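Local coordinates for protein PelD (PDB 4EU0) that binds cyclic di-GMP through its degenerate GGDEF domain and, as an effector of this nucleotide, takes part in pellicle formation in Pseudomonas aeruginosa, at residues Gly207-Arg210 / Val214-Arg217; Val229-Thr234 / Gln240-Arg245. One frame throughout, in Å; residues are numbered along the deposited sequence.

Interaction 1: residues Gly207-Arg210 / Val214-Arg217. With C2E (9,9'-[(2R,3R,3aS,5S,7aR,9R,10R,10aS,12S,14aR)-3,5,10,12-tetrahydroxy-5,12-dioxidooctahydro-2H,7H-difuro[3,2-d:3',2'-j][1,3,7,9,2,8]tetraoxadiphosphacyclododecine-2,9-diyl]bis(2-amino-1,9-dihydro-6H-purin-6-one)), chain B.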
loop_
_atom_site.group_PDB
_atom_site.type_symbol
_atom_site.label_atom_id
_atom_site.label_comp_id
_atom_site.label_asym_id
_atom_site.label_seq_id
_atom_site.Cartn_x
_atom_site.Cartn_y
_atom_site.Cartn_z
ATOM N N GLY A 207 -16.987 -5.731 -9.899
ATOM C CA GLY A 207 -17.843 -5.768 -8.717
ATOM C C GLY A 207 -17.265 -6.597 -7.583
ATOM O O GLY A 207 -17.689 -6.452 -6.438
ATOM N N SER A 208 -16.291 -7.448 -7.902
ATOM C CA SER A 208 -15.687 -8.366 -6.929
ATOM C C SER A 208 -14.641 -7.688 -6.047
ATOM O O SER A 208 -14.169 -8.287 -5.064
ATOM C CB SER A 208 -15.017 -9.541 -7.654
ATOM O OG SER A 208 -13.784 -9.159 -8.227
ATOM N N GLN A 209 -14.261 -6.461 -6.404
ATOM C CA GLN A 209 -13.172 -5.776 -5.698
ATOM C C GLN A 209 -13.455 -5.695 -4.205
ATOM O O GLN A 209 -14.557 -5.331 -3.786
ATOM C CB GLN A 209 -12.962 -4.378 -6.267
ATOM C CG GLN A 209 -11.700 -3.710 -5.738
ATOM C CD GLN A 209 -11.472 -2.347 -6.331
ATOM O OE1 GLN A 209 -11.302 -2.208 -7.543
ATOM N NE2 GLN A 209 -11.454 -1.328 -5.482
ATOM N N ARG A 210 -12.430 -6.007 -3.416
ATOM C CA ARG A 210 -12.540 -6.117 -1.978
ATOM C C ARG A 210 -11.322 -5.482 -1.318
ATOM O O ARG A 210 -10.201 -5.644 -1.798
ATOM C CB ARG A 210 -12.647 -7.600 -1.585
ATOM C CG ARG A 210 -12.613 -7.885 -0.096
ATOM C CD ARG A 210 -12.781 -9.388 0.220
ATOM N NE ARG A 210 -14.141 -9.888 0.019
ATOM C CZ ARG A 210 -14.534 -11.134 0.298
ATOM N NH1 ARG A 210 -13.673 -12.019 0.791
ATOM N NH2 ARG A 210 -15.789 -11.501 0.081
ATOM N N VAL A 214 -6.776 -3.270 -5.800
ATOM C CA VAL A 214 -7.017 -2.235 -6.793
ATOM C C VAL A 214 -6.965 -2.824 -8.192
ATOM O O VAL A 214 -6.238 -3.805 -8.449
ATOM C CB VAL A 214 -6.033 -1.028 -6.671
ATOM C CG1 VAL A 214 -6.333 -0.219 -5.402
ATOM C CG2 VAL A 214 -4.574 -1.483 -6.677
ATOM N N GLN A 215 -7.754 -2.230 -9.081
ATOM C CA GLN A 215 -7.894 -2.733 -10.437
ATOM C C GLN A 215 -7.619 -1.676 -11.482
ATOM O O GLN A 215 -7.830 -0.482 -11.248
ATOM C CB GLN A 215 -9.317 -3.257 -10.658
ATOM C CG GLN A 215 -9.768 -4.286 -9.651
ATOM C CD GLN A 215 -11.166 -4.765 -9.956
ATOM O OE1 GLN A 215 -11.916 -4.084 -10.657
ATOM N NE2 GLN A 215 -11.518 -5.940 -9.450
ATOM N N LEU A 216 -7.190 -2.140 -12.652
ATOM C CA LEU A 216 -7.025 -1.309 -13.835
ATOM C C LEU A 216 -7.738 -1.950 -15.018
ATOM O O LEU A 216 -7.525 -3.128 -15.320
ATOM C CB LEU A 216 -5.545 -1.146 -14.194
ATOM C CG LEU A 216 -4.740 0.107 -13.875
ATOM C CD1 LEU A 216 -3.558 0.221 -14.840
ATOM C CD2 LEU A 216 -5.599 1.365 -13.934
ATOM N N ARG A 217 -8.578 -1.164 -15.683
ATOM C CA ARG A 217 -9.306 -1.615 -16.867
ATOM C C ARG A 217 -8.572 -1.097 -18.095
ATOM O O ARG A 217 -8.472 0.122 -18.301
ATOM C CB ARG A 217 -10.747 -1.090 -16.841
ATOM C CG ARG A 217 -11.482 -1.357 -15.524
ATOM C CD ARG A 217 -12.669 -0.411 -15.292
ATOM N NE ARG A 217 -12.278 1.003 -15.285
ATOM C CZ ARG A 217 -13.069 2.008 -14.914
ATOM N NH1 ARG A 217 -14.304 1.773 -14.486
ATOM N NH2 ARG A 217 -12.618 3.257 -14.959
HETATM P P1 C2E B . -13.651 -15.903 1.640
HETATM O O2P C2E B . -13.996 -17.329 1.267
HETATM O O1P C2E B . -14.389 -14.771 0.974
HETATM O "O5'" C2E B . -12.085 -15.669 1.438
HETATM C "C5'" C2E B . -11.109 -16.597 1.908
HETATM C "C4'" C2E B . -9.705 -16.009 1.807
HETATM O "O4'" C2E B . -9.315 -15.889 0.429
HETATM C "C3'" C2E B . -9.538 -14.616 2.404
HETATM O "O3'" C2E B . -9.209 -14.598 3.798
HETATM C "C2'" C2E B . -8.394 -14.061 1.596
HETATM O "O2'" C2E B . -7.171 -14.610 2.097
HETATM C "C1'" C2E B . -8.641 -14.649 0.224
HETATM N N9 C2E B . -9.495 -13.740 -0.591
HETATM C C8 C2E B . -10.763 -13.969 -0.976
HETATM N N7 C2E B . -11.243 -12.937 -1.719
HETATM C C5 C2E B . -10.245 -12.041 -1.816
HETATM C C6 C2E B . -10.067 -10.724 -2.445
HETATM O O6 C2E B . -11.081 -10.172 -3.146
HETATM N N1 C2E B . -8.876 -10.098 -2.310
HETATM C C2 C2E B . -7.843 -10.623 -1.596
HETATM N N2 C2E B . -6.697 -9.912 -1.513
HETATM N N3 C2E B . -7.941 -11.837 -0.986
HETATM C C4 C2E B . -9.093 -12.565 -1.063
HETATM P P11 C2E B . -9.612 -13.323 4.696
HETATM O O21 C2E B . -9.032 -13.500 6.090
HETATM O O11 C2E B . -9.359 -12.019 3.968
HETATM O O5A C2E B . -11.198 -13.516 4.839
HETATM C C5A C2E B . -11.736 -14.708 5.409
HETATM C C4A C2E B . -13.246 -14.660 5.293
HETATM O O4A C2E B . -13.756 -13.473 5.903
HETATM C C3A C2E B . -13.701 -14.555 3.852
HETATM O O3A C2E B . -13.822 -15.818 3.233
HETATM C C2A C2E B . -15.031 -13.855 3.944
HETATM O O2A C2E B . -16.059 -14.784 4.317
HETATM C C1A C2E B . -14.777 -12.894 5.085
HETATM N N91 C2E B . -14.342 -11.576 4.547
HETATM C C81 C2E B . -13.100 -11.057 4.570
HETATM N N71 C2E B . -13.068 -9.824 4.002
HETATM C C51 C2E B . -14.322 -9.540 3.598
HETATM C C61 C2E B . -15.009 -8.409 2.927
HETATM O O61 C2E B . -14.331 -7.293 2.554
HETATM N N11 C2E B . -16.335 -8.517 2.690
HETATM C C21 C2E B . -17.045 -9.618 3.048
HETATM N N21 C2E B . -18.374 -9.656 2.780
HETATM N N31 C2E B . -16.478 -10.684 3.670
HETATM C C41 C2E B . -15.152 -10.698 3.962
HETATM O O HOH W 1 -11.380 -8.268 -7.589
HETATM O O HOH W 2 -9.710 -0.194 -8.347
#
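Where the loop after helix 198-207 folds back on edge strand 214-219 of the GGDEF-like domain, loop residue Q209 lies alongside strand residue Q215. The two side chains run antiparallel, each tip beside the other's stem: Q209 OE1 reaches Q215 CG at 3.3 Å, while Q215 NE2 comes within 3.8 Å of Q209 CB. Both chains are extended beyond CG, and their amide planes stand 73° apart. Water fills in the polar links: one molecule lies 2.7 Å from Q209 OE1, to which it can donate, and accepts from Q215 N, the backbone amide lying between two residues that bond to strand 225-231. A second water donates to S208 OG and is held weakly by Q215 NE2; L205 O is the direct protein partner of both these side-chain atoms. The loop also opens the RxxD motif, formed by R210 and D213, which corresponds to the inhibitory site of GGDEF diguanylate cyclases, and D213 OD2 bonds to the same dinucleotide. R210 leaves the backbone away from strand 214-217, and the bend at its chi3 (-73°) brings one guanidinium face over the guanine that carries C51, an atom of cyclic di-GMP 3.5 Å above the plane. At the guanidinium edge R210 NH1 donates a nearly straight hydrogen bond to phosphate O1P, 2.8 Å long at 166°.

Interaction 2: residues Val229-Thr234 / Gln240-Arg245. With C2E (9,9'-[(2R,3R,3aS,5S,7aR,9R,10R,10aS,12S,14aR)-3,5,10,12-tetrahydroxy-5,12-dioxidooctahydro-2H,7H-difuro[3,2-d:3',2'-j][1,3,7,9,2,8]tetraoxadiphosphacyclododecine-2,9-diyl]bis(2-amino-1,9-dihydro-6H-purin-6-one)), chain B.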
loop_
_atom_site.group_PDB
_atom_site.type_symbol
_atom_site.label_atom_id
_atom_site.label_comp_id
_atom_site.label_asym_id
_atom_site.label_seq_id
_atom_site.Cartn_x
_atom_site.Cartn_y
_atom_site.Cartn_z
ATOM N N VAL A 229 -5.639 -6.834 -11.616
ATOM C CA VAL A 229 -6.007 -6.735 -10.204
ATOM C C VAL A 229 -4.777 -6.967 -9.347
ATOM O O VAL A 229 -4.149 -8.013 -9.436
ATOM C CB VAL A 229 -7.095 -7.761 -9.780
ATOM C CG1 VAL A 229 -7.551 -7.466 -8.355
ATOM C CG2 VAL A 229 -8.287 -7.725 -10.735
ATOM N N LEU A 230 -4.457 -5.989 -8.503
ATOM C CA LEU A 230 -3.400 -6.157 -7.509
ATOM C C LEU A 230 -4.016 -6.520 -6.156
ATOM O O LEU A 230 -4.973 -5.891 -5.696
ATOM C CB LEU A 230 -2.575 -4.868 -7.380
ATOM C CG LEU A 230 -1.513 -4.866 -6.272
ATOM C CD1 LEU A 230 -0.307 -5.739 -6.641
ATOM C CD2 LEU A 230 -1.064 -3.436 -5.945
ATOM N N LEU A 231 -3.449 -7.541 -5.524
ATOM C CA LEU A 231 -3.836 -7.974 -4.199
ATOM C C LEU A 231 -2.697 -7.689 -3.220
ATOM O O LEU A 231 -1.824 -8.542 -3.021
ATOM C CB LEU A 231 -4.113 -9.487 -4.208
ATOM C CG LEU A 231 -5.299 -10.016 -5.031
ATOM C CD1 LEU A 231 -5.066 -9.888 -6.538
ATOM C CD2 LEU A 231 -5.489 -11.483 -4.640
ATOM N N PRO A 232 -2.695 -6.489 -2.605
ATOM C CA PRO A 232 -1.602 -6.154 -1.684
ATOM C C PRO A 232 -1.662 -6.970 -0.403
ATOM O O PRO A 232 -2.739 -7.417 0.002
ATOM C CB PRO A 232 -1.864 -4.673 -1.357
ATOM C CG PRO A 232 -2.746 -4.175 -2.479
ATOM C CD PRO A 232 -3.630 -5.364 -2.752
ATOM N N LEU A 233 -0.504 -7.158 0.226
ATOM C CA LEU A 233 -0.422 -7.788 1.541
ATOM C C LEU A 233 -1.232 -9.088 1.608
ATOM O O LEU A 233 -1.964 -9.316 2.547
ATOM C CB LEU A 233 -0.886 -6.810 2.631
ATOM C CG LEU A 233 -0.134 -5.481 2.679
ATOM C CD1 LEU A 233 -0.813 -4.504 3.618
ATOM C CD2 LEU A 233 1.304 -5.708 3.111
ATOM N N THR A 234 -1.065 -9.930 0.593
ATOM C CA THR A 234 -1.848 -11.143 0.446
ATOM C C THR A 234 -0.927 -12.318 0.156
ATOM O O THR A 234 -0.149 -12.270 -0.797
ATOM C CB THR A 234 -2.871 -10.961 -0.684
ATOM O OG1 THR A 234 -3.807 -9.957 -0.287
ATOM C CG2 THR A 234 -3.623 -12.267 -0.977
ATOM N N GLN A 240 -4.872 -17.611 -3.877
ATOM C CA GLN A 240 -5.588 -18.752 -4.421
ATOM C C GLN A 240 -7.031 -18.745 -3.921
ATOM O O GLN A 240 -7.955 -19.029 -4.688
ATOM C CB GLN A 240 -4.852 -20.057 -4.113
ATOM C CG GLN A 240 -3.402 -20.035 -4.646
ATOM C CD GLN A 240 -3.320 -19.855 -6.162
ATOM O OE1 GLN A 240 -2.626 -18.962 -6.664
ATOM N NE2 GLN A 240 -4.041 -20.691 -6.894
ATOM N N GLY A 241 -7.219 -18.338 -2.666
ATOM C CA GLY A 241 -8.555 -18.125 -2.095
ATOM C C GLY A 241 -9.396 -17.118 -2.868
ATOM O O GLY A 241 -10.613 -17.290 -3.021
ATOM N N TYR A 242 -8.751 -16.055 -3.336
ATOM C CA TYR A 242 -9.407 -15.054 -4.174
ATOM C C TYR A 242 -9.985 -15.690 -5.431
ATOM O O TYR A 242 -11.141 -15.443 -5.773
ATOM C CB TYR A 242 -8.409 -13.950 -4.525
ATOM C CG TYR A 242 -8.819 -13.008 -5.629
ATOM C CD1 TYR A 242 -9.872 -12.116 -5.463
ATOM C CD2 TYR A 242 -8.114 -12.988 -6.825
ATOM C CE1 TYR A 242 -10.229 -11.231 -6.488
ATOM C CE2 TYR A 242 -8.432 -12.130 -7.834
ATOM C CZ TYR A 242 -9.484 -11.238 -7.666
ATOM O OH TYR A 242 -9.817 -10.368 -8.677
ATOM N N LEU A 243 -9.200 -16.522 -6.106
ATOM C CA LEU A 243 -9.693 -17.142 -7.339
ATOM C C LEU A 243 -10.842 -18.105 -7.055
ATOM O O LEU A 243 -11.789 -18.176 -7.841
ATOM C CB LEU A 243 -8.575 -17.846 -8.119
ATOM C CG LEU A 243 -8.860 -18.024 -9.626
ATOM C CD1 LEU A 243 -9.727 -16.920 -10.270
ATOM C CD2 LEU A 243 -7.553 -18.128 -10.348
ATOM N N GLN A 244 -10.757 -18.835 -5.940
ATOM C CA GLN A 244 -11.815 -19.764 -5.548
ATOM C C GLN A 244 -13.113 -18.977 -5.331
ATOM O O GLN A 244 -14.190 -19.429 -5.730
ATOM C CB GLN A 244 -11.427 -20.581 -4.302
ATOM C CG GLN A 244 -12.396 -21.730 -3.978
ATOM C CD GLN A 244 -12.005 -22.539 -2.749
ATOM O OE1 GLN A 244 -11.540 -21.994 -1.749
ATOM N NE2 GLN A 244 -12.221 -23.850 -2.813
ATOM N N ARG A 245 -12.998 -17.791 -4.730
ATOM C CA ARG A 245 -14.178 -16.947 -4.493
ATOM C C ARG A 245 -14.730 -16.413 -5.812
ATOM O O ARG A 245 -15.953 -16.342 -6.002
ATOM C CB ARG A 245 -13.863 -15.798 -3.533
ATOM C CG ARG A 245 -15.081 -14.925 -3.206
ATOM C CD ARG A 245 -14.774 -13.814 -2.208
ATOM N NE ARG A 245 -13.976 -12.712 -2.759
ATOM C CZ ARG A 245 -14.464 -11.672 -3.441
ATOM N NH1 ARG A 245 -15.763 -11.588 -3.725
ATOM N NH2 ARG A 245 -13.643 -10.709 -3.854
HETATM P P1 C2E B . -13.651 -15.903 1.640
HETATM O O2P C2E B . -13.996 -17.329 1.267
HETATM O O1P C2E B . -14.389 -14.771 0.974
HETATM O "O5'" C2E B . -12.085 -15.669 1.438
HETATM C "C5'" C2E B . -11.109 -16.597 1.908
HETATM C "C4'" C2E B . -9.705 -16.009 1.807
HETATM O "O4'" C2E B . -9.315 -15.889 0.429
HETATM C "C3'" C2E B . -9.538 -14.616 2.404
HETATM O "O3'" C2E B . -9.209 -14.598 3.798
HETATM C "C2'" C2E B . -8.394 -14.061 1.596
HETATM O "O2'" C2E B . -7.171 -14.610 2.097
HETATM C "C1'" C2E B . -8.641 -14.649 0.224
HETATM N N9 C2E B . -9.495 -13.740 -0.591
HETATM C C8 C2E B . -10.763 -13.969 -0.976
HETATM N N7 C2E B . -11.243 -12.937 -1.719
HETATM C C5 C2E B . -10.245 -12.041 -1.816
HETATM C C6 C2E B . -10.067 -10.724 -2.445
HETATM O O6 C2E B . -11.081 -10.172 -3.146
HETATM N N1 C2E B . -8.876 -10.098 -2.310
HETATM C C2 C2E B . -7.843 -10.623 -1.596
HETATM N N2 C2E B . -6.697 -9.912 -1.513
HETATM N N3 C2E B . -7.941 -11.837 -0.986
HETATM C C4 C2E B . -9.093 -12.565 -1.063
HETATM P P11 C2E B . -9.612 -13.323 4.696
HETATM O O21 C2E B . -9.032 -13.500 6.090
HETATM O O11 C2E B . -9.359 -12.019 3.968
HETATM O O5A C2E B . -11.198 -13.516 4.839
HETATM C C5A C2E B . -11.736 -14.708 5.409
HETATM C C4A C2E B . -13.246 -14.660 5.293
HETATM O O4A C2E B . -13.756 -13.473 5.903
HETATM C C3A C2E B . -13.701 -14.555 3.852
HETATM O O3A C2E B . -13.822 -15.818 3.233
HETATM C C2A C2E B . -15.031 -13.855 3.944
HETATM O O2A C2E B . -16.059 -14.784 4.317
HETATM C C1A C2E B . -14.777 -12.894 5.085
HETATM N N91 C2E B . -14.342 -11.576 4.547
HETATM C C81 C2E B . -13.100 -11.057 4.570
HETATM N N71 C2E B . -13.068 -9.824 4.002
HETATM C C51 C2E B . -14.322 -9.540 3.598
HETATM C C61 C2E B . -15.009 -8.409 2.927
HETATM O O61 C2E B . -14.331 -7.293 2.554
HETATM N N11 C2E B . -16.335 -8.517 2.690
HETATM C C21 C2E B . -17.045 -9.618 3.048
HETATM N N21 C2E B . -18.374 -9.656 2.780
HETATM N N31 C2E B . -16.478 -10.684 3.670
HETATM C C41 C2E B . -15.152 -10.698 3.962
#
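L231, at the end of strand 225-231, packs over one face of the Y242 ring, which projects from helix 236-253 beside the bound cyclic di-GMP. With CG anti to the backbone N (chi1 167°), Y242 is directed at the strand. Its CB lies under the guanine that carries N7 and O6, not the one met by R210, and is 3.8 Å from C5. From CG onward the ring divides its neighbours: CD2 meets L231 CD2 at 3.7 Å, whereas CD1, on the other ortho position, comes within 3.3 Å of guanine O6 and C6, an oblique approach. CE1 stays close to the same oxygen, and at the tip OH rests against both methyls of V229, 3.7 Å from CG2. The ring of Y188, on strand 185-192, also meets Y242. The tilted ring thus brings its CD1 side up to the base while its other side packs on the strand.

Polar groups from both segments take up the rim of that base. R245, bent at chi3, lays the edge of its guanidinium against the Hoogsteen side: NE donates to N7 (2.9 Å, 161°) and NH2 to O6 (2.7 Å, 156°). S208 O also takes a bond from NH2, which helps hold the guanidinium in place. Across the base, the guanine amino group N2 donates to T234 OG1 at 3.1 Å, and OG1 in turn donates to P232 O, from above the carbonyl plane. G241 CA lies 3.5 Å from ribose O4', so the helix backbone itself comes up to the sugar. The pocket therefore offers donors to N7 and O6 and an acceptor to N2, a pattern that matches guanine; an adenine, with an amino group in place of O6 and none at C2, would not satisfy it.

How the interactions relate
Following the chain, helix 198-207 ends where interaction 1 begins, and that contact closes the short loop onto strand 214-219. The chain then turns back through the neighbouring antiparallel strand 225-231, and interaction 2 closes the next connection, from that strand to helix 236-253. The two lie in series, neither nested nor crossed. They meet through the sheet, where V214 O takes the L230 amide, and beside the ligand, where S208 of the first contact touches R245 of the second. R210, from the loop, and R245, from the helix two strands later, reach the same dinucleotide, which joins both contacts within the GGDEF-like domain.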